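Histidine--tRNA ligase (Staphylococcus aureus, PDB 1QE0) attaches histidine to tRNA(His) in an ATP-consuming reaction that releases AMP and diphosphate, working as a homodimeric class II aminoacyl-tRNA synthetase. Local coordinates at residues L227-E230 and S231-Y234; V166-M169 and A170-K173; V85-S88 and Y89-K93; D360-Y363 and L364-I368. All coordinates share one frame; numbering follows the deposited sequence.

Interactions 1 and 2 form one cluster: two helix starts, at 231 and 169, face each other with centres about 9 Å apart, and Asn228 ND2 approaches Asp168 OD2 at 2.9 Å, a probable hydrogen bond between the two capping residues. Interaction 3, the C-terminal end of helix 82-91, lies about 26 Å from interaction 2 centre to centre, against the large mixed beta sheet that in class II synthetases carries the active site. Interaction 4 belongs to the anticodon-binding domain, its centre about 54 Å from that of interaction 3 and about 70 Å from that of interaction 2. Interactions 3 and 4 both touch the second subunit, whereas 1 and 2 do not. The enzyme is apo.

Interaction 1: L227-E230 and S231-Y234; sequences LNEE and SKAY
Asn228 and Ser231 meet where the chain turns into helix 231-245. With CG of Asn228 between its backbone N and carbonyl carbon (chi1 55°), the short amide side chain folds back over the turn, and OD1 accepts Ser231 N at 2.9 Å along a nearly straight N-H line (171°). The donor stands well above the carbonyl plane of OD1 and does not lie on a lone pair. The same oxygen takes a weak second bond from Glu230 N, so one side-chain atom serves two backbone amides that have no helical turn before them to supply a carbonyl. Just beyond, Glu230 O accepts from both Tyr234 N, at 2.9 Å, and Ala233 N, at 3.0 Å, which draws the first turn closed. On the packed side Ser231 is buried: its hydroxyl makes weak hydrogen bonds to Ser171 OG and Asp168 N, Asn228 ND2 makes a weak one to Ser171 OG, and Leu227 CB rests 4.2 Å from Ser231 CB. The outer side is looser. Glu229 and Lys232 are exposed chains running side by side in the same direction, and their salt bridge is long, with OE1 and NZ 3.9 Å apart, on the solvent side of the contact. Tyr234 leads away from the turn, its OH bonded to Asp140 and its ring stacked with that of His264. Asparagine suits position 228 because its carbonyl oxygen can stand in for a backbone acceptor, an arrangement typical of side-chain capping at the N-terminal end of a helix.

Interaction 2: V166-M169 and A170-K173; sequences VGDM and ASRK
Asp168 and Ser171 are brought together by complementary first torsions: the aspartate's CG sits between its own backbone N and carbonyl carbon (chi1 61°), while the serine's OG lies beside its backbone N (chi1 -58°). Asp168 OD1 is thereby gripped twice, by Ser171 N at 2.8 Å and by Ser171 OG, also at 2.8 Å. The amide comes from the syn side, tilted out of the carboxylate plane, the hydroxyl nearly in line with the C-O bond, and the two arrive from opposite faces. This is an N-cap: the carboxylate takes up an amide at the start of helix 169-183, and its negative charge would also be expected to interact favourably with the helix dipole. Serine fits because one residue offers both a backbone and a side-chain donor. Helical backbone bonds follow at once, Arg172 N to Asp168 O at 3.2 Å and Lys173 N to Met169 O at 3.0 Å. Gly167 has a positive phi, a backbone conformation that favours glycine, and passes close to Ser171, its CA 4.4 Å from the serine CB. The chain of Arg172 bends at chi3 and runs alongside Val166, with NH1 4.0 Å from CG2; NH1 also makes a weak bond to Tyr262 O. Lys173 turns outward to a salt bridge with Glu177 on the same helix. The junction links strand 159-165 to helix 169-183; Val166 and Gly167 form backbone bonds with His264, between strands 262-263 and 265-272, and Ser171 faces the start of helix 231-245.

Interaction 3: V85-S88 and Y89-K93; sequences VVRS and YIEHK
Regular i to i+4 backbone bonds run from Val85 O to Tyr89 N through Ser88 O to His92 N, the latter 2.9 Å long, and carry helix 82-91 to its end. Ser88 O is held a second time by His92 ND1 at 2.7 Å, the two donors coming from opposite faces of the carbonyl plane. The imidazole reaches back because CG of His92 stands beside its backbone N (chi1 -64°), and ND1 also gives a weak bond to Ser88 OG. Histidine thus fits the last turn, its ring N-H giving a second bond to a carbonyl oxygen there. One residue earlier in each case, Arg87 and Glu91 run side by side, NH2 to OE2 at 3.4 Å in a salt bridge, with guanidinium and carboxylate planes 44° apart. The stronger partners of these polar groups lie on the second subunit: its Asp10 binds Arg87 NH2 and Ser88 OG, and its Ile4 N donates to Glu91 OE1. On another face, Val86 CG1 meets Ile90 CD1 at 3.5 Å, branched apolar groups suited to packing on Leu293. Val85 and Tyr89 touch strands 102-111 and 123-132, the antiparallel pair of class II motif 2. Lys93, with positive phi, is the C-prime residue of a Schellman motif, Met94 N bonding to Tyr89 O and Lys93 N to Ile90 O (2.7 Å), a common C-terminal cap of alpha helices.

Interaction 4: D360-Y363 and L364-I368; sequences DKDY and LQRKI
A strand-to-helix connection of the anticodon-binding domain is closed by Asp362 and Arg366, four residues apart, one carboxylate spanning the turn with both oxygens. Asp362 OD1 accepts Arg366 N at 3.1 Å on its syn lone pair, with an N-H angle of 161°. OD2 takes Arg366 NE at 2.8 Å, a hydrogen bond that is also a salt bridge, reaching OD2 on the syn side but out of the carboxylate plane. The acid reaches both donors because its CG lies anti to its backbone N (chi1 175°), and the arginine chain, extended from CG to NE, passes over it with CG 3.4 Å from OD2. The carboxylate and guanidinium planes are 22° apart, and OD2 meets the guanidinium at its edge. Aspartate suits the place: its short side chain holds a backbone amide and a charged group together. The turn itself is made by Leu364 and Gln365, both with positive phi, and Leu364 CD2 lies over one face of the guanidinium, toward its rim. In the mixed beta sheet of this alpha/beta domain, strand 359-361 is an outermost strand, paired in parallel with 332-336, and the connection leads from it into helix 368-377. Gln371 of that helix donates to Arg366 O, while the side chain of Arg366 also touches Gln374 and Arg377. Tyr363 points its CB away from the turn, and its OH bonds to Glu142 of the second subunit; Leu364 packs on Gly133 of that same subunit.

Interaction 1: L227-E230 and S231-Y234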
# COMPACT_ATOMS: atom_id res chain seq x y z
N LEU A 227 19.47 35.09 -0.08
CA LEU A 227 20.04 33.98 -0.80
C LEU A 227 21.41 34.49 -1.23
O LEU A 227 21.56 35.67 -1.55
CB LEU A 227 19.20 33.61 -2.03
CG LEU A 227 17.70 33.37 -1.90
CD1 LEU A 227 17.33 32.24 -2.84
CD2 LEU A 227 17.32 33.02 -0.47
N ASN A 228 22.43 33.65 -1.13
CA ASN A 228 23.75 34.09 -1.55
C ASN A 228 23.82 34.01 -3.07
O ASN A 228 22.81 34.15 -3.74
CB ASN A 228 24.88 33.30 -0.84
CG ASN A 228 24.76 31.82 -1.02
OD1 ASN A 228 25.01 31.28 -2.10
ND2 ASN A 228 24.34 31.14 0.02
N GLU A 229 24.99 33.78 -3.64
CA GLU A 229 25.09 33.71 -5.09
C GLU A 229 24.86 32.29 -5.59
O GLU A 229 24.19 32.09 -6.61
CB GLU A 229 26.45 34.24 -5.55
CG GLU A 229 26.41 35.05 -6.86
CD GLU A 229 26.35 36.57 -6.63
OE1 GLU A 229 25.29 37.07 -6.17
OE2 GLU A 229 27.36 37.24 -6.94
N GLU A 230 25.37 31.31 -4.83
CA GLU A 230 25.24 29.89 -5.15
C GLU A 230 23.78 29.44 -4.98
O GLU A 230 23.23 28.73 -5.82
CB GLU A 230 26.11 29.05 -4.20
CG GLU A 230 27.62 29.13 -4.41
CD GLU A 230 28.16 28.35 -5.64
OE1 GLU A 230 29.38 28.49 -5.91
OE2 GLU A 230 27.40 27.60 -6.32
N SER A 231 23.21 29.80 -3.84
CA SER A 231 21.83 29.46 -3.50
C SER A 231 20.88 30.03 -4.55
O SER A 231 19.87 29.40 -4.92
CB SER A 231 21.48 30.06 -2.15
OG SER A 231 22.52 29.90 -1.20
N LYS A 232 21.19 31.24 -5.02
CA LYS A 232 20.38 31.93 -6.01
C LYS A 232 20.50 31.32 -7.38
O LYS A 232 19.72 31.66 -8.26
CB LYS A 232 20.77 33.42 -6.10
CG LYS A 232 19.80 34.31 -6.86
CD LYS A 232 19.92 35.77 -6.40
CE LYS A 232 21.33 36.35 -6.67
NZ LYS A 232 21.49 37.81 -6.32
N ALA A 233 21.51 30.46 -7.58
CA ALA A 233 21.72 29.78 -8.85
C ALA A 233 21.17 28.38 -8.79
O ALA A 233 20.86 27.79 -9.83
CB ALA A 233 23.16 29.74 -9.19
N TYR A 234 21.11 27.81 -7.59
CA TYR A 234 20.53 26.48 -7.44
C TYR A 234 19.06 26.68 -7.80
O TYR A 234 18.53 26.04 -8.72
CB TYR A 234 20.66 26.00 -6.00
CG TYR A 234 20.28 24.55 -5.76
CD1 TYR A 234 19.05 24.04 -6.19
CD2 TYR A 234 21.13 23.72 -5.08
CE1 TYR A 234 18.70 22.72 -5.94
CE2 TYR A 234 20.79 22.40 -4.84
CZ TYR A 234 19.59 21.90 -5.27
OH TYR A 234 19.33 20.58 -5.05

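Interaction 2: V166-M169 and A170-K173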
# COMPACT_ATOMS: atom_id res chain seq x y z
N VAL A 166 14.77 28.93 0.44
CA VAL A 166 15.21 29.57 1.65
C VAL A 166 16.74 29.52 1.71
O VAL A 166 17.34 29.55 2.79
CB VAL A 166 14.54 28.91 2.87
CG1 VAL A 166 13.08 29.38 2.97
CG2 VAL A 166 14.55 27.40 2.70
N GLY A 167 17.36 29.42 0.54
CA GLY A 167 18.81 29.38 0.44
C GLY A 167 19.49 28.29 1.22
O GLY A 167 18.84 27.42 1.75
N ASP A 168 20.81 28.33 1.28
CA ASP A 168 21.61 27.34 1.99
C ASP A 168 21.78 27.68 3.46
O ASP A 168 21.09 28.55 3.98
CB ASP A 168 23.01 27.23 1.35
CG ASP A 168 23.80 28.55 1.40
OD1 ASP A 168 23.23 29.58 1.77
OD2 ASP A 168 25.00 28.56 1.04
N MET A 169 22.72 26.99 4.10
CA MET A 169 23.04 27.20 5.52
C MET A 169 23.72 28.56 5.75
O MET A 169 23.60 29.14 6.83
CB MET A 169 23.98 26.09 6.03
CG MET A 169 23.33 24.74 6.40
SD MET A 169 24.44 23.71 7.48
CE MET A 169 23.18 22.89 8.63
N ALA A 170 24.47 29.03 4.74
CA ALA A 170 25.17 30.31 4.78
C ALA A 170 24.15 31.45 4.82
O ALA A 170 24.05 32.20 5.79
CB ALA A 170 26.05 30.45 3.56
N SER A 171 23.39 31.55 3.74
CA SER A 171 22.35 32.55 3.62
C SER A 171 21.52 32.59 4.88
O SER A 171 21.27 33.64 5.43
CB SER A 171 21.47 32.22 2.43
OG SER A 171 22.25 32.16 1.24
N ARG A 172 21.13 31.43 5.38
CA ARG A 172 20.32 31.41 6.57
C ARG A 172 21.07 31.97 7.77
O ARG A 172 20.48 32.65 8.62
CB ARG A 172 19.81 30.01 6.85
CG ARG A 172 18.82 30.00 7.98
CD ARG A 172 18.49 28.61 8.38
NE ARG A 172 17.13 28.25 7.99
CZ ARG A 172 16.80 27.66 6.84
NH1 ARG A 172 15.52 27.38 6.61
NH2 ARG A 172 17.74 27.34 5.93
N LYS A 173 22.37 31.71 7.85
CA LYS A 173 23.16 32.22 8.96
C LYS A 173 23.17 33.74 8.91
O LYS A 173 22.86 34.38 9.91
CB LYS A 173 24.57 31.64 8.92
CG LYS A 173 25.63 32.42 9.69
CD LYS A 173 26.46 33.31 8.74
CE LYS A 173 27.76 33.78 9.39
NZ LYS A 173 27.52 34.48 10.67

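Interaction 3: V85-S88 and Y89-K93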
# COMPACT_ATOMS: atom_id res chain seq x y z
N VAL A 85 11.91 7.08 8.27
CA VAL A 85 12.71 6.73 7.11
C VAL A 85 14.16 7.09 7.48
O VAL A 85 15.07 6.32 7.22
CB VAL A 85 12.27 7.46 5.81
CG1 VAL A 85 13.31 7.27 4.70
CG2 VAL A 85 10.97 6.89 5.33
N VAL A 86 14.37 8.22 8.16
CA VAL A 86 15.71 8.62 8.57
C VAL A 86 16.29 7.67 9.62
O VAL A 86 17.45 7.27 9.56
CB VAL A 86 15.74 10.09 9.05
CG1 VAL A 86 17.01 10.41 9.82
CG2 VAL A 86 15.58 11.01 7.85
N ARG A 87 15.46 7.26 10.57
CA ARG A 87 15.91 6.35 11.62
C ARG A 87 16.32 5.01 10.99
O ARG A 87 17.27 4.36 11.45
CB ARG A 87 14.82 6.16 12.68
CG ARG A 87 15.29 5.42 13.89
CD ARG A 87 14.56 4.12 14.05
NE ARG A 87 14.88 3.15 13.01
CZ ARG A 87 13.96 2.40 12.39
NH1 ARG A 87 12.68 2.53 12.71
NH2 ARG A 87 14.32 1.52 11.47
N SER A 88 15.64 4.60 9.93
CA SER A 88 15.99 3.35 9.26
C SER A 88 17.25 3.52 8.42
O SER A 88 18.07 2.61 8.32
CB SER A 88 14.85 2.88 8.37
OG SER A 88 15.21 1.63 7.79
N TYR A 89 17.34 4.66 7.73
CA TYR A 89 18.47 5.01 6.88
C TYR A 89 19.73 4.99 7.74
O TYR A 89 20.76 4.43 7.35
CB TYR A 89 18.22 6.40 6.26
CG TYR A 89 19.38 7.02 5.53
CD1 TYR A 89 19.41 7.07 4.15
CD2 TYR A 89 20.45 7.57 6.23
CE1 TYR A 89 20.45 7.66 3.47
CE2 TYR A 89 21.52 8.18 5.55
CZ TYR A 89 21.51 8.21 4.18
OH TYR A 89 22.57 8.75 3.50
N ILE A 90 19.65 5.58 8.91
CA ILE A 90 20.81 5.61 9.80
C ILE A 90 21.14 4.20 10.33
O ILE A 90 22.23 3.66 10.09
CB ILE A 90 20.59 6.59 10.98
CG1 ILE A 90 20.58 8.04 10.47
CG2 ILE A 90 21.69 6.40 12.01
CD1 ILE A 90 19.87 9.05 11.36
N GLU A 91 20.16 3.57 10.97
CA GLU A 91 20.32 2.24 11.53
C GLU A 91 20.87 1.21 10.54
O GLU A 91 21.65 0.35 10.92
CB GLU A 91 19.00 1.77 12.10
CG GLU A 91 19.13 0.60 13.06
CD GLU A 91 17.81 0.20 13.70
OE1 GLU A 91 17.70 0.21 14.94
OE2 GLU A 91 16.87 -0.11 12.96
N HIS A 92 20.47 1.30 9.27
CA HIS A 92 20.95 0.35 8.28
C HIS A 92 22.17 0.85 7.54
O HIS A 92 22.54 0.30 6.50
CB HIS A 92 19.85 -0.01 7.28
CG HIS A 92 18.69 -0.72 7.91
ND1 HIS A 92 17.52 -0.07 8.26
CD2 HIS A 92 18.53 -2.01 8.28
CE1 HIS A 92 16.70 -0.93 8.83
NE2 HIS A 92 17.29 -2.11 8.86
N LYS A 93 22.75 1.91 8.05
CA LYS A 93 23.95 2.46 7.44
C LYS A 93 23.82 2.57 5.91
O LYS A 93 24.68 2.10 5.16
CB LYS A 93 25.13 1.59 7.87
CG LYS A 93 25.29 1.55 9.39
CD LYS A 93 26.33 0.53 9.83
CE LYS A 93 27.08 0.97 11.10
NZ LYS A 93 26.19 1.21 12.28

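Interaction 4: D360-Y363 and L364-I368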
# COMPACT_ATOMS: atom_id res chain seq x y z
N ASP A 360 -19.40 -16.42 -8.68
CA ASP A 360 -19.99 -16.63 -7.38
C ASP A 360 -21.31 -17.27 -7.59
O ASP A 360 -21.87 -17.16 -8.67
CB ASP A 360 -20.14 -15.37 -6.57
CG ASP A 360 -19.89 -15.61 -5.10
OD1 ASP A 360 -20.07 -14.69 -4.27
OD2 ASP A 360 -19.50 -16.74 -4.77
N LYS A 361 -21.75 -18.05 -6.62
CA LYS A 361 -23.00 -18.76 -6.72
C LYS A 361 -23.88 -18.34 -5.56
O LYS A 361 -23.58 -17.36 -4.88
CB LYS A 361 -22.75 -20.27 -6.71
CG LYS A 361 -22.24 -20.83 -5.38
CD LYS A 361 -22.01 -22.33 -5.41
CE LYS A 361 -23.29 -23.09 -5.61
NZ LYS A 361 -24.18 -22.75 -4.51
N ASP A 362 -24.98 -19.05 -5.35
CA ASP A 362 -25.90 -18.70 -4.28
C ASP A 362 -25.90 -19.63 -3.07
O ASP A 362 -26.32 -20.79 -3.15
CB ASP A 362 -27.31 -18.55 -4.82
CG ASP A 362 -28.32 -18.31 -3.73
OD1 ASP A 362 -29.20 -19.18 -3.57
OD2 ASP A 362 -28.23 -17.25 -3.04
N TYR A 363 -25.38 -19.12 -1.97
CA TYR A 363 -25.40 -19.84 -0.72
C TYR A 363 -26.77 -19.38 -0.23
O TYR A 363 -27.56 -18.93 -1.05
CB TYR A 363 -24.23 -19.36 0.10
CG TYR A 363 -22.93 -19.63 -0.64
CD1 TYR A 363 -22.52 -20.94 -0.89
CD2 TYR A 363 -22.15 -18.60 -1.15
CE1 TYR A 363 -21.39 -21.21 -1.63
CE2 TYR A 363 -21.00 -18.87 -1.90
CZ TYR A 363 -20.64 -20.18 -2.14
OH TYR A 363 -19.56 -20.49 -2.91
N LEU A 364 -27.17 -19.51 1.03
CA LEU A 364 -28.53 -18.99 1.36
C LEU A 364 -29.79 -19.62 0.66
O LEU A 364 -30.92 -19.25 0.97
CB LEU A 364 -28.60 -17.45 1.13
CG LEU A 364 -28.60 -16.42 2.26
CD1 LEU A 364 -27.30 -16.40 3.03
CD2 LEU A 364 -28.82 -15.09 1.67
N GLN A 365 -29.58 -20.52 -0.30
CA GLN A 365 -30.67 -21.20 -1.01
C GLN A 365 -31.94 -20.39 -1.25
O GLN A 365 -32.89 -20.50 -0.47
CB GLN A 365 -31.08 -22.46 -0.25
CG GLN A 365 -30.05 -23.56 -0.22
CD GLN A 365 -30.36 -24.60 0.83
OE1 GLN A 365 -30.01 -25.77 0.69
NE2 GLN A 365 -31.01 -24.19 1.90
N ARG A 366 -31.97 -19.58 -2.31
CA ARG A 366 -33.17 -18.79 -2.61
C ARG A 366 -33.80 -19.09 -3.95
O ARG A 366 -33.29 -19.88 -4.73
CB ARG A 366 -32.94 -17.29 -2.45
CG ARG A 366 -31.61 -16.77 -2.87
CD ARG A 366 -31.24 -15.49 -2.09
NE ARG A 366 -29.84 -15.14 -2.32
CZ ARG A 366 -29.16 -14.17 -1.70
NH1 ARG A 366 -27.89 -13.99 -2.02
NH2 ARG A 366 -29.73 -13.36 -0.83
N LYS A 367 -34.96 -18.49 -4.19
CA LYS A 367 -35.71 -18.66 -5.45
C LYS A 367 -34.96 -17.95 -6.57
O LYS A 367 -34.27 -16.97 -6.31
CB LYS A 367 -37.09 -18.00 -5.31
CG LYS A 367 -37.65 -18.04 -3.92
CD LYS A 367 -38.73 -16.97 -3.72
CE LYS A 367 -40.05 -17.29 -4.43
NZ LYS A 367 -40.89 -18.34 -3.73
N ILE A 368 -35.19 -18.36 -7.82
CA ILE A 368 -34.54 -17.72 -8.97
C ILE A 368 -34.62 -16.19 -8.89
O ILE A 368 -33.63 -15.53 -9.12
CB ILE A 368 -35.21 -18.06 -10.35
CG1 ILE A 368 -35.39 -19.55 -10.56
CG2 ILE A 368 -34.35 -17.56 -11.52
CD1 ILE A 368 -35.93 -19.82 -11.97